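Local structure of lovastatin nonaketide synthase, polyketide synthase component (Aspergillus terreus, 7CPX) at the interface of chains A and B. The protein builds the nonaketide-derived dihydromonacolin L of lovastatin biosynthesis from malonyl-CoA through iterative condensation, methylation, ketoreduction and dehydration, working together with its partner lovC. Numbering follows the deposited sequence. Chains: chain A/B, Lovastatin nonaketide synthase, polyketide synthase component.

Contact 1: the interface of chains A and B. Residues chain A 279-284; chain B 121, 166-169, 171.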
ATOM      1  N   GLY A 279      -2.528  36.638  28.916  1.00 82.35           N
ATOM      2  CA  GLY A 279      -3.777  37.090  28.341  1.00 82.35           C
ATOM      3  C   GLY A 279      -3.836  36.860  26.847  1.00 82.35           C
ATOM      4  O   GLY A 279      -3.173  35.960  26.324  1.00 82.35           O
ATOM      5  N   ARG A 280      -4.629  37.670  26.146  1.00 85.66           N
ATOM      6  CA  ARG A 280      -4.769  37.548  24.696  1.00 85.66           C
ATOM      7  C   ARG A 280      -3.537  38.158  24.027  1.00 85.66           C
ATOM      8  O   ARG A 280      -3.579  39.211  23.387  1.00 85.66           O
ATOM      9  CB  ARG A 280      -6.054  38.209  24.222  1.00 85.66           C
ATOM     10  CG  ARG A 280      -6.467  37.793  22.820  1.00 85.66           C
ATOM     11  CD  ARG A 280      -7.712  38.527  22.348  1.00 85.66           C
ATOM     12  NE  ARG A 280      -8.833  38.375  23.270  1.00 85.66           N
ATOM     13  CZ  ARG A 280      -9.175  39.257  24.200  1.00 85.66           C
ATOM     14  NH1 ARG A 280      -8.496  40.378  24.380  1.00 85.66           N
ATOM     15  NH2 ARG A 280     -10.229  39.007  24.973  1.00 85.66           N
ATOM     16  N   THR A 281      -2.415  37.463  24.193  1.00 83.54           N
ATOM     17  CA  THR A 281      -1.157  37.898  23.613  1.00 83.54           C
ATOM     18  C   THR A 281      -1.240  37.844  22.088  1.00 83.54           C
ATOM     19  O   THR A 281      -2.227  37.388  21.503  1.00 83.54           O
ATOM     20  CB  THR A 281      -0.013  37.025  24.124  1.00 83.54           C
ATOM     21  OG1 THR A 281      -0.370  36.460  25.391  1.00 83.54           O
ATOM     22  CG2 THR A 281       1.257  37.844  24.286  1.00 83.54           C
ATOM     23  N   THR A 282      -0.180  38.318  21.433  1.00 87.44           N
ATOM     24  CA  THR A 282      -0.097  38.292  19.974  1.00 87.44           C
ATOM     25  C   THR A 282       0.180  36.856  19.545  1.00 87.44           C
ATOM     26  O   THR A 282       1.287  36.486  19.148  1.00 87.44           O
ATOM     27  CB  THR A 282       0.983  39.243  19.472  1.00 87.44           C
ATOM     28  OG1 THR A 282       2.241  38.900  20.066  1.00 87.44           O
ATOM     29  CG2 THR A 282       0.634  40.683  19.820  1.00 87.44           C
ATOM     30  N   GLY A 283      -0.850  36.036  19.635  1.00 82.54           N
ATOM     31  CA  GLY A 283      -0.755  34.629  19.311  1.00 82.54           C
ATOM     32  C   GLY A 283      -0.843  33.767  20.556  1.00 82.54           C
ATOM     33  O   GLY A 283      -0.407  34.150  21.649  1.00 82.54           O
ATOM     34  N   ILE A 284      -1.425  32.578  20.389  1.00 82.90           N
ATOM     35  CA  ILE A 284      -1.573  31.660  21.514  1.00 82.90           C
ATOM     36  C   ILE A 284      -0.207  31.257  22.053  1.00 82.90           C
ATOM     37  O   ILE A 284      -0.001  31.172  23.270  1.00 82.90           O
ATOM     38  CB  ILE A 284      -2.404  30.432  21.092  1.00 82.90           C
ATOM     39  CG1 ILE A 284      -2.626  29.491  22.275  1.00 82.90           C
ATOM     40  CG2 ILE A 284      -1.727  29.678  19.958  1.00 82.90           C
ATOM     41  CD1 ILE A 284      -3.386  30.112  23.420  1.00 82.90           C
TER
ATOM     42  N   GLN B 121     -12.000  40.476  31.133  1.00 89.84           N
ATOM     43  CA  GLN B 121     -10.806  40.649  30.320  1.00 89.84           C
ATOM     44  C   GLN B 121      -9.683  41.263  31.141  1.00 89.84           C
ATOM     45  O   GLN B 121      -9.810  42.378  31.655  1.00 89.84           O
ATOM     46  CB  GLN B 121     -11.131  41.525  29.109  1.00 89.84           C
ATOM     47  CG  GLN B 121      -9.919  42.061  28.367  1.00 89.84           C
ATOM     48  CD  GLN B 121     -10.282  42.628  27.009  1.00 89.84           C
ATOM     49  OE1 GLN B 121     -10.685  41.894  26.106  1.00 89.84           O
ATOM     50  NE2 GLN B 121     -10.148  43.940  26.860  1.00 89.84           N
ATOM     51  N   TYR B 166      -6.511  32.566  27.003  1.00 81.21           N
ATOM     52  CA  TYR B 166      -5.934  33.417  25.968  1.00 81.21           C
ATOM     53  C   TYR B 166      -7.006  34.269  25.306  1.00 81.21           C
ATOM     54  O   TYR B 166      -6.801  35.464  25.070  1.00 81.21           O
ATOM     55  CB  TYR B 166      -5.207  32.562  24.932  1.00 81.21           C
ATOM     56  CG  TYR B 166      -4.865  33.299  23.657  1.00 81.21           C
ATOM     57  CD1 TYR B 166      -3.715  34.064  23.561  1.00 81.21           C
ATOM     58  CD2 TYR B 166      -5.693  33.225  22.548  1.00 81.21           C
ATOM     59  CE1 TYR B 166      -3.400  34.737  22.400  1.00 81.21           C
ATOM     60  CE2 TYR B 166      -5.388  33.894  21.383  1.00 81.21           C
ATOM     61  CZ  TYR B 166      -4.239  34.648  21.312  1.00 81.21           C
ATOM     62  OH  TYR B 166      -3.934  35.316  20.149  1.00 81.21           O
ATOM     63  N   PHE B 167      -8.163  33.676  25.007  1.00 83.30           N
ATOM     64  CA  PHE B 167      -9.217  34.438  24.347  1.00 83.30           C
ATOM     65  C   PHE B 167      -9.841  35.447  25.302  1.00 83.30           C
ATOM     66  O   PHE B 167     -10.070  36.605  24.934  1.00 83.30           O
ATOM     67  CB  PHE B 167     -10.288  33.501  23.795  1.00 83.30           C
ATOM     68  CG  PHE B 167     -11.576  34.196  23.472  1.00 83.30           C
ATOM     69  CD1 PHE B 167     -11.654  35.082  22.416  1.00 83.30           C
ATOM     70  CD2 PHE B 167     -12.706  33.973  24.233  1.00 83.30           C
ATOM     71  CE1 PHE B 167     -12.835  35.731  22.122  1.00 83.30           C
ATOM     72  CE2 PHE B 167     -13.892  34.614  23.946  1.00 83.30           C
ATOM     73  CZ  PHE B 167     -13.959  35.495  22.886  1.00 83.30           C
ATOM     74  N   PHE B 168     -10.119  35.029  26.532  1.00 82.83           N
ATOM     75  CA  PHE B 168     -10.751  35.901  27.511  1.00 82.83           C
ATOM     76  C   PHE B 168      -9.755  36.797  28.234  1.00 82.83           C
ATOM     77  O   PHE B 168     -10.158  37.534  29.140  1.00 82.83           O
ATOM     78  CB  PHE B 168     -11.529  35.070  28.531  1.00 82.83           C
ATOM     79  CG  PHE B 168     -12.660  34.280  27.937  1.00 82.83           C
ATOM     80  CD1 PHE B 168     -13.896  34.864  27.735  1.00 82.83           C
ATOM     81  CD2 PHE B 168     -12.488  32.956  27.584  1.00 82.83           C
ATOM     82  CE1 PHE B 168     -14.939  34.144  27.189  1.00 82.83           C
ATOM     83  CE2 PHE B 168     -13.525  32.229  27.038  1.00 82.83           C
ATOM     84  CZ  PHE B 168     -14.754  32.823  26.839  1.00 82.83           C
ATOM     85  N   ASP B 169      -8.475  36.748  27.866  1.00 85.45           N
ATOM     86  CA  ASP B 169      -7.458  37.605  28.473  1.00 85.45           C
ATOM     87  C   ASP B 169      -7.386  37.378  29.980  1.00 85.45           C
ATOM     88  O   ASP B 169      -7.229  38.315  30.764  1.00 85.45           O
ATOM     89  CB  ASP B 169      -7.729  39.076  28.156  1.00 85.45           C
ATOM     90  CG  ASP B 169      -6.578  39.985  28.548  1.00 85.45           C
ATOM     91  OD1 ASP B 169      -5.602  39.492  29.148  1.00 85.45           O
ATOM     92  OD2 ASP B 169      -6.653  41.196  28.255  1.00 85.45           O
ATOM     93  N   HIS B 171      -5.680  35.747  33.451  1.00 78.14           N
ATOM     94  CA  HIS B 171      -4.331  35.586  33.969  1.00 78.14           C
ATOM     95  C   HIS B 171      -4.236  34.564  35.090  1.00 78.14           C
ATOM     96  O   HIS B 171      -3.141  34.358  35.627  1.00 78.14           O
ATOM     97  CB  HIS B 171      -3.792  36.935  34.465  1.00 78.14           C
ATOM     98  CG  HIS B 171      -3.693  37.973  33.392  1.00 78.14           C
ATOM     99  ND1 HIS B 171      -3.507  37.653  32.063  1.00 78.14           N
ATOM    100  CD2 HIS B 171      -3.761  39.323  33.447  1.00 78.14           C
ATOM    101  CE1 HIS B 171      -3.461  38.763  31.349  1.00 78.14           C
ATOM    102  NE2 HIS B 171      -3.612  39.790  32.164  1.00 78.14           N
TER

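Contact 2: the interface of chains A and B. Residues chain A 1101-1103, 1203, 1205, 1252-1254; chain B 2013-2017, 2047.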
ATOM      1  N   HIS A1101      24.705   0.081 -22.765  1.00 91.52           N
ATOM      2  CA  HIS A1101      23.481  -0.662 -22.499  1.00 91.52           C
ATOM      3  C   HIS A1101      22.317  -0.172 -23.349  1.00 91.52           C
ATOM      4  O   HIS A1101      21.280  -0.840 -23.400  1.00 91.52           O
ATOM      5  CB  HIS A1101      23.121  -0.565 -21.017  1.00 91.52           C
ATOM      6  CG  HIS A1101      24.217  -1.009 -20.099  1.00 91.52           C
ATOM      7  ND1 HIS A1101      24.490  -2.336 -19.853  1.00 91.52           N
ATOM      8  CD2 HIS A1101      25.108  -0.299 -19.367  1.00 91.52           C
ATOM      9  CE1 HIS A1101      25.504  -2.426 -19.010  1.00 91.52           C
ATOM     10  NE2 HIS A1101      25.896  -1.204 -18.700  1.00 91.52           N
ATOM     11  N   LEU A1102      22.466   0.974 -24.009  1.00 90.03           N
ATOM     12  CA  LEU A1102      21.453   1.526 -24.888  1.00 90.03           C
ATOM     13  C   LEU A1102      22.032   1.762 -26.277  1.00 90.03           C
ATOM     14  O   LEU A1102      23.244   1.948 -26.423  1.00 90.03           O
ATOM     15  CB  LEU A1102      20.904   2.849 -24.339  1.00 90.03           C
ATOM     16  CG  LEU A1102      19.784   2.741 -23.306  1.00 90.03           C
ATOM     17  CD1 LEU A1102      19.486   4.092 -22.692  1.00 90.03           C
ATOM     18  CD2 LEU A1102      18.536   2.180 -23.951  1.00 90.03           C
ATOM     19  N   PRO A1103      21.198   1.761 -27.312  1.00 91.07           N
ATOM     20  CA  PRO A1103      21.704   1.971 -28.667  1.00 91.07           C
ATOM     21  C   PRO A1103      22.374   3.326 -28.792  1.00 91.07           C
ATOM     22  O   PRO A1103      21.916   4.309 -28.191  1.00 91.07           O
ATOM     23  CB  PRO A1103      20.440   1.892 -29.536  1.00 91.07           C
ATOM     24  CG  PRO A1103      19.323   2.192 -28.612  1.00 91.07           C
ATOM     25  CD  PRO A1103      19.733   1.633 -27.290  1.00 91.07           C
ATOM     26  N   ARG A1203       7.829   3.415 -24.115  1.00 87.58           N
ATOM     27  CA  ARG A1203       8.994   2.871 -23.417  1.00 87.58           C
ATOM     28  C   ARG A1203      10.027   3.956 -23.155  1.00 87.58           C
ATOM     29  O   ARG A1203      10.699   4.403 -24.084  1.00 87.58           O
ATOM     30  CB  ARG A1203       9.611   1.730 -24.214  1.00 87.58           C
ATOM     31  CG  ARG A1203      10.874   1.164 -23.581  1.00 87.58           C
ATOM     32  CD  ARG A1203      11.469   0.060 -24.425  1.00 87.58           C
ATOM     33  NE  ARG A1203      11.842   0.546 -25.747  1.00 87.58           N
ATOM     34  CZ  ARG A1203      12.948   1.229 -26.009  1.00 87.58           C
ATOM     35  NH1 ARG A1203      13.808   1.544 -25.056  1.00 87.58           N
ATOM     36  NH2 ARG A1203      13.194   1.608 -27.259  1.00 87.58           N
ATOM     37  N   THR A1205      13.728   4.347 -21.242  1.00 86.75           N
ATOM     38  CA  THR A1205      14.796   3.424 -20.869  1.00 86.75           C
ATOM     39  C   THR A1205      16.013   4.229 -20.454  1.00 86.75           C
ATOM     40  O   THR A1205      16.584   4.946 -21.275  1.00 86.75           O
ATOM     41  CB  THR A1205      15.141   2.489 -22.020  1.00 86.75           C
ATOM     42  OG1 THR A1205      13.950   1.847 -22.493  1.00 86.75           O
ATOM     43  CG2 THR A1205      16.115   1.438 -21.549  1.00 86.75           C
ATOM     44  N   GLN A1252      16.756   7.035 -23.205  1.00 86.11           N
ATOM     45  CA  GLN A1252      16.009   7.239 -24.433  1.00 86.11           C
ATOM     46  C   GLN A1252      14.526   7.074 -24.148  1.00 86.11           C
ATOM     47  O   GLN A1252      14.124   6.534 -23.114  1.00 86.11           O
ATOM     48  CB  GLN A1252      16.438   6.252 -25.529  1.00 86.11           C
ATOM     49  CG  GLN A1252      16.176   4.790 -25.195  1.00 86.11           C
ATOM     50  CD  GLN A1252      16.211   3.893 -26.416  1.00 86.11           C
ATOM     51  OE1 GLN A1252      15.466   2.917 -26.499  1.00 86.11           O
ATOM     52  NE2 GLN A1252      17.075   4.217 -27.370  1.00 86.11           N
ATOM     53  N   VAL A1253      13.714   7.548 -25.086  1.00 83.48           N
ATOM     54  CA  VAL A1253      12.267   7.426 -25.013  1.00 83.48           C
ATOM     55  C   VAL A1253      11.762   6.916 -26.352  1.00 83.48           C
ATOM     56  O   VAL A1253      12.333   7.229 -27.403  1.00 83.48           O
ATOM     57  CB  VAL A1253      11.596   8.766 -24.651  1.00 83.48           C
ATOM     58  CG1 VAL A1253      10.113   8.571 -24.453  1.00 83.48           C
ATOM     59  CG2 VAL A1253      12.221   9.349 -23.399  1.00 83.48           C
ATOM     60  N   GLU A1254      10.698   6.122 -26.311  1.00 88.28           N
ATOM     61  CA  GLU A1254      10.095   5.529 -27.494  1.00 88.28           C
ATOM     62  C   GLU A1254       8.592   5.728 -27.413  1.00 88.28           C
ATOM     63  O   GLU A1254       7.948   5.251 -26.469  1.00 88.28           O
ATOM     64  CB  GLU A1254      10.431   4.040 -27.606  1.00 88.28           C
ATOM     65  CG  GLU A1254       9.736   3.339 -28.765  1.00 88.28           C
ATOM     66  CD  GLU A1254      10.018   1.853 -28.809  1.00 88.28           C
ATOM     67  OE1 GLU A1254      10.763   1.360 -27.936  1.00 88.28           O
ATOM     68  OE2 GLU A1254       9.491   1.179 -29.717  1.00 88.28           O
TER
ATOM     69  N   HIS B2013      20.385  -3.264 -31.698  1.00 98.44           N
ATOM     70  CA  HIS B2013      20.626  -3.165 -30.269  1.00 98.44           C
ATOM     71  C   HIS B2013      19.324  -3.435 -29.537  1.00 98.44           C
ATOM     72  O   HIS B2013      18.251  -3.033 -29.995  1.00 98.44           O
ATOM     73  CB  HIS B2013      21.163  -1.783 -29.884  1.00 98.44           C
ATOM     74  CG  HIS B2013      21.780  -1.731 -28.521  1.00 98.44           C
ATOM     75  ND1 HIS B2013      21.039  -1.848 -27.365  1.00 98.44           N
ATOM     76  CD2 HIS B2013      23.065  -1.569 -28.130  1.00 98.44           C
ATOM     77  CE1 HIS B2013      21.843  -1.764 -26.320  1.00 98.44           C
ATOM     78  NE2 HIS B2013      23.079  -1.595 -26.757  1.00 98.44           N
ATOM     79  N   ALA B2014      19.422  -4.113 -28.398  1.00 99.03           N
ATOM     80  CA  ALA B2014      18.246  -4.322 -27.574  1.00 99.03           C
ATOM     81  C   ALA B2014      17.698  -2.977 -27.114  1.00 99.03           C
ATOM     82  O   ALA B2014      18.436  -1.997 -26.971  1.00 99.03           O
ATOM     83  CB  ALA B2014      18.581  -5.200 -26.370  1.00 99.03           C
ATOM     84  N   ARG B2015      16.385  -2.930 -26.904  1.00 95.13           N
ATOM     85  CA  ARG B2015      15.672  -1.718 -26.523  1.00 95.13           C
ATOM     86  C   ARG B2015      15.668  -0.670 -27.630  1.00 95.13           C
ATOM     87  O   ARG B2015      15.429   0.511 -27.366  1.00 95.13           O
ATOM     88  CB  ARG B2015      16.248  -1.116 -25.235  1.00 95.13           C
ATOM     89  CG  ARG B2015      15.936  -1.924 -23.990  1.00 95.13           C
ATOM     90  CD  ARG B2015      17.045  -1.813 -22.962  1.00 95.13           C
ATOM     91  NE  ARG B2015      18.100  -2.793 -23.188  1.00 95.13           N
ATOM     92  CZ  ARG B2015      18.058  -4.048 -22.765  1.00 95.13           C
ATOM     93  NH1 ARG B2015      17.015  -4.520 -22.101  1.00 95.13           N
ATOM     94  NH2 ARG B2015      19.086  -4.853 -23.016  1.00 95.13           N
ATOM     95  N   ASP B2016      15.932  -1.073 -28.870  1.00 96.92           N
ATOM     96  CA  ASP B2016      15.854  -0.148 -29.990  1.00 96.92           C
ATOM     97  C   ASP B2016      14.408   0.263 -30.251  1.00 96.92           C
ATOM     98  O   ASP B2016      13.470  -0.512 -30.051  1.00 96.92           O
ATOM     99  CB  ASP B2016      16.449  -0.774 -31.252  1.00 96.92           C
ATOM    100  CG  ASP B2016      17.911  -0.429 -31.442  1.00 96.92           C
ATOM    101  OD1 ASP B2016      18.291   0.727 -31.164  1.00 96.92           O
ATOM    102  OD2 ASP B2016      18.681  -1.310 -31.877  1.00 96.92           O
ATOM    103  N   THR B2017      14.238   1.501 -30.706  1.00 94.44           N
ATOM    104  CA  THR B2017      12.908   2.031 -30.958  1.00 94.44           C
ATOM    105  C   THR B2017      12.323   1.438 -32.235  1.00 94.44           C
ATOM    106  O   THR B2017      13.045   1.048 -33.156  1.00 94.44           O
ATOM    107  CB  THR B2017      12.948   3.553 -31.074  1.00 94.44           C
ATOM    108  OG1 THR B2017      13.645   3.925 -32.270  1.00 94.44           O
ATOM    109  CG2 THR B2017      13.653   4.160 -29.876  1.00 94.44           C
ATOM    110  N   ARG B2047       8.648  -5.417 -31.138  1.00101.00           N
ATOM    111  CA  ARG B2047       8.662  -4.215 -31.962  1.00101.00           C
ATOM    112  C   ARG B2047       8.845  -4.564 -33.431  1.00101.00           C
ATOM    113  O   ARG B2047       8.258  -3.918 -34.308  1.00101.00           O
ATOM    114  CB  ARG B2047       9.762  -3.270 -31.488  1.00101.00           C
ATOM    115  CG  ARG B2047       9.311  -2.316 -30.402  1.00101.00           C
ATOM    116  CD  ARG B2047      10.477  -1.813 -29.581  1.00101.00           C
ATOM    117  NE  ARG B2047      10.856  -2.753 -28.533  1.00101.00           N
ATOM    118  CZ  ARG B2047      11.793  -2.515 -27.627  1.00101.00           C
ATOM    119  NH1 ARG B2047      12.489  -1.391 -27.633  1.00101.00           N
ATOM    120  NH2 ARG B2047      12.036  -3.426 -26.689  1.00101.00           N
TER

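Contact 1: the interface of chains A and B
The ketosynthase dimer interface is formed here by a loop of chain A, residues 279-284, that wraps around the C-terminal end of helix 159-168 of chain B. A:Arg280 leaves this loop with CG anti to the backbone N (chi1 -164°) and bends at chi3, so that its guanidinium meets the helix end. Its side-on edge grips one backbone acceptor, the carbonyl oxygen of B:Phe167: A:Arg280 NE lies 2.7 Å from B:Phe167 O, in the carbonyl plane on a lone pair, while NH2 comes nearly along the C=O axis. The end-on edge converges on the amide oxygen of B:Gln121, with A:Arg280 NH2 3.1 Å from B:Gln121 OE1 on a lone pair and NH1 above the amide plane. A cation placed at this C-terminal helix end may be favoured by the helix dipole. The ring of B:Tyr166 lies between A:Arg280 CG, offset toward the rim of one face, and A:Ile284 CA on the other, offset likewise. The phenol B:Tyr166 OH donates to A:Thr281 O at 3.0 Å, in the carbonyl plane, which fixes the ring's tip. A:Ile284 CD1 packs obliquely against B:Tyr166 CB at 3.4 Å. Within the loop, A:Thr281 OG1 bonds to A:Gly279 O, bracing the turn. The loop connects strand 268-277 to helix 289-302, and the centre of the contact lies about 16 Å from A:Cys181, the ketosynthase nucleophile.

Contact 2: the interface of chains A and B
Two flat groups from opposite chains, the guanidinium of A:Arg1203 and the imidazole of B:His2013, lie in this patch between the dehydratase domain of chain A and a loop (residues 2013-2017) and helix 2041-2051 of chain B. Over one face of the guanidinium lies the carbonyl carbon of B:Arg2015, 3.2 Å above the plane and toward its rim; at the edges sit A:Thr1205 CB, A:Gln1252 CD and B:Thr2017 CA. The imidazole carries A:Pro1103 N over its centre, 3.6 Å from B:His2013 ND1, and A:Leu1102 C toward its rim, so the ring lies flat against the peptide link between these two residues.

A:Arg1203 is held in place mainly by its own chain. CG is anti to the backbone N (chi1 177°) and the chain bends at chi3. A:Arg1203 NE and NH2 grip A:Glu1254 OE1 side-on, NE at 2.6 Å and nearly along the C-O axis. A:Arg1203 NH1 and NH2 meet A:Gln1252 OE1 end-on, NH1 at 2.6 Å in the amide plane on a lone pair. NH1 also donates to A:Thr1205 OG1. These bonds use the edges, and the N-H groups do not point at B:Arg2015 O, which lies over the face and clashes with a second acceptor, A:Gln1252 OE1.

B:Arg2047 crosses A:Arg1203 at about a right angle, their guanidinium planes 37° apart. The shared carboxylate of A:Glu1254 may offset the two like charges: B:Arg2047 NH1 forms a salt bridge with A:Glu1254 OE1 at 3.3 Å, its hydrogen bond weak and bent. B:Arg2047 NH1 also bonds to B:Asp2016 O at 2.8 Å, tying helix and loop together. The loop is further shaped by B:His2013 ND1, which donates almost straight (168°) to B:Ala2014 O, and by B:His2013 N, bonded to B:Asp2016 OD2.

A:Arg1203 and A:Thr1205 lie on strand 1203-1206 and A:Gln1252 on strand 1251-1253, in the probable C-terminal hot-dog fold, while the loop from B:His2013 to B:Thr2017 leads into helix 2018-2024.

The centres of contact 1 and contact 2 lie about 66 Å apart along the homodimer, and the two share no residue or secondary-structure element. Contact 1 joins ketosynthase to ketosynthase near the condensing active site, whereas contact 2, whose centre is about 59 Å from A:Cys181, joins the dehydratase of one subunit to the loop of residues 2013-2017 and helix 2041-2051 of the other. The subunits therefore touch at both the condensing and the modifying parts of the megasynthase. Because the interface is two-fold symmetric, each contact recurs with the chains exchanged, and the arrangement may keep the two subunits aligned.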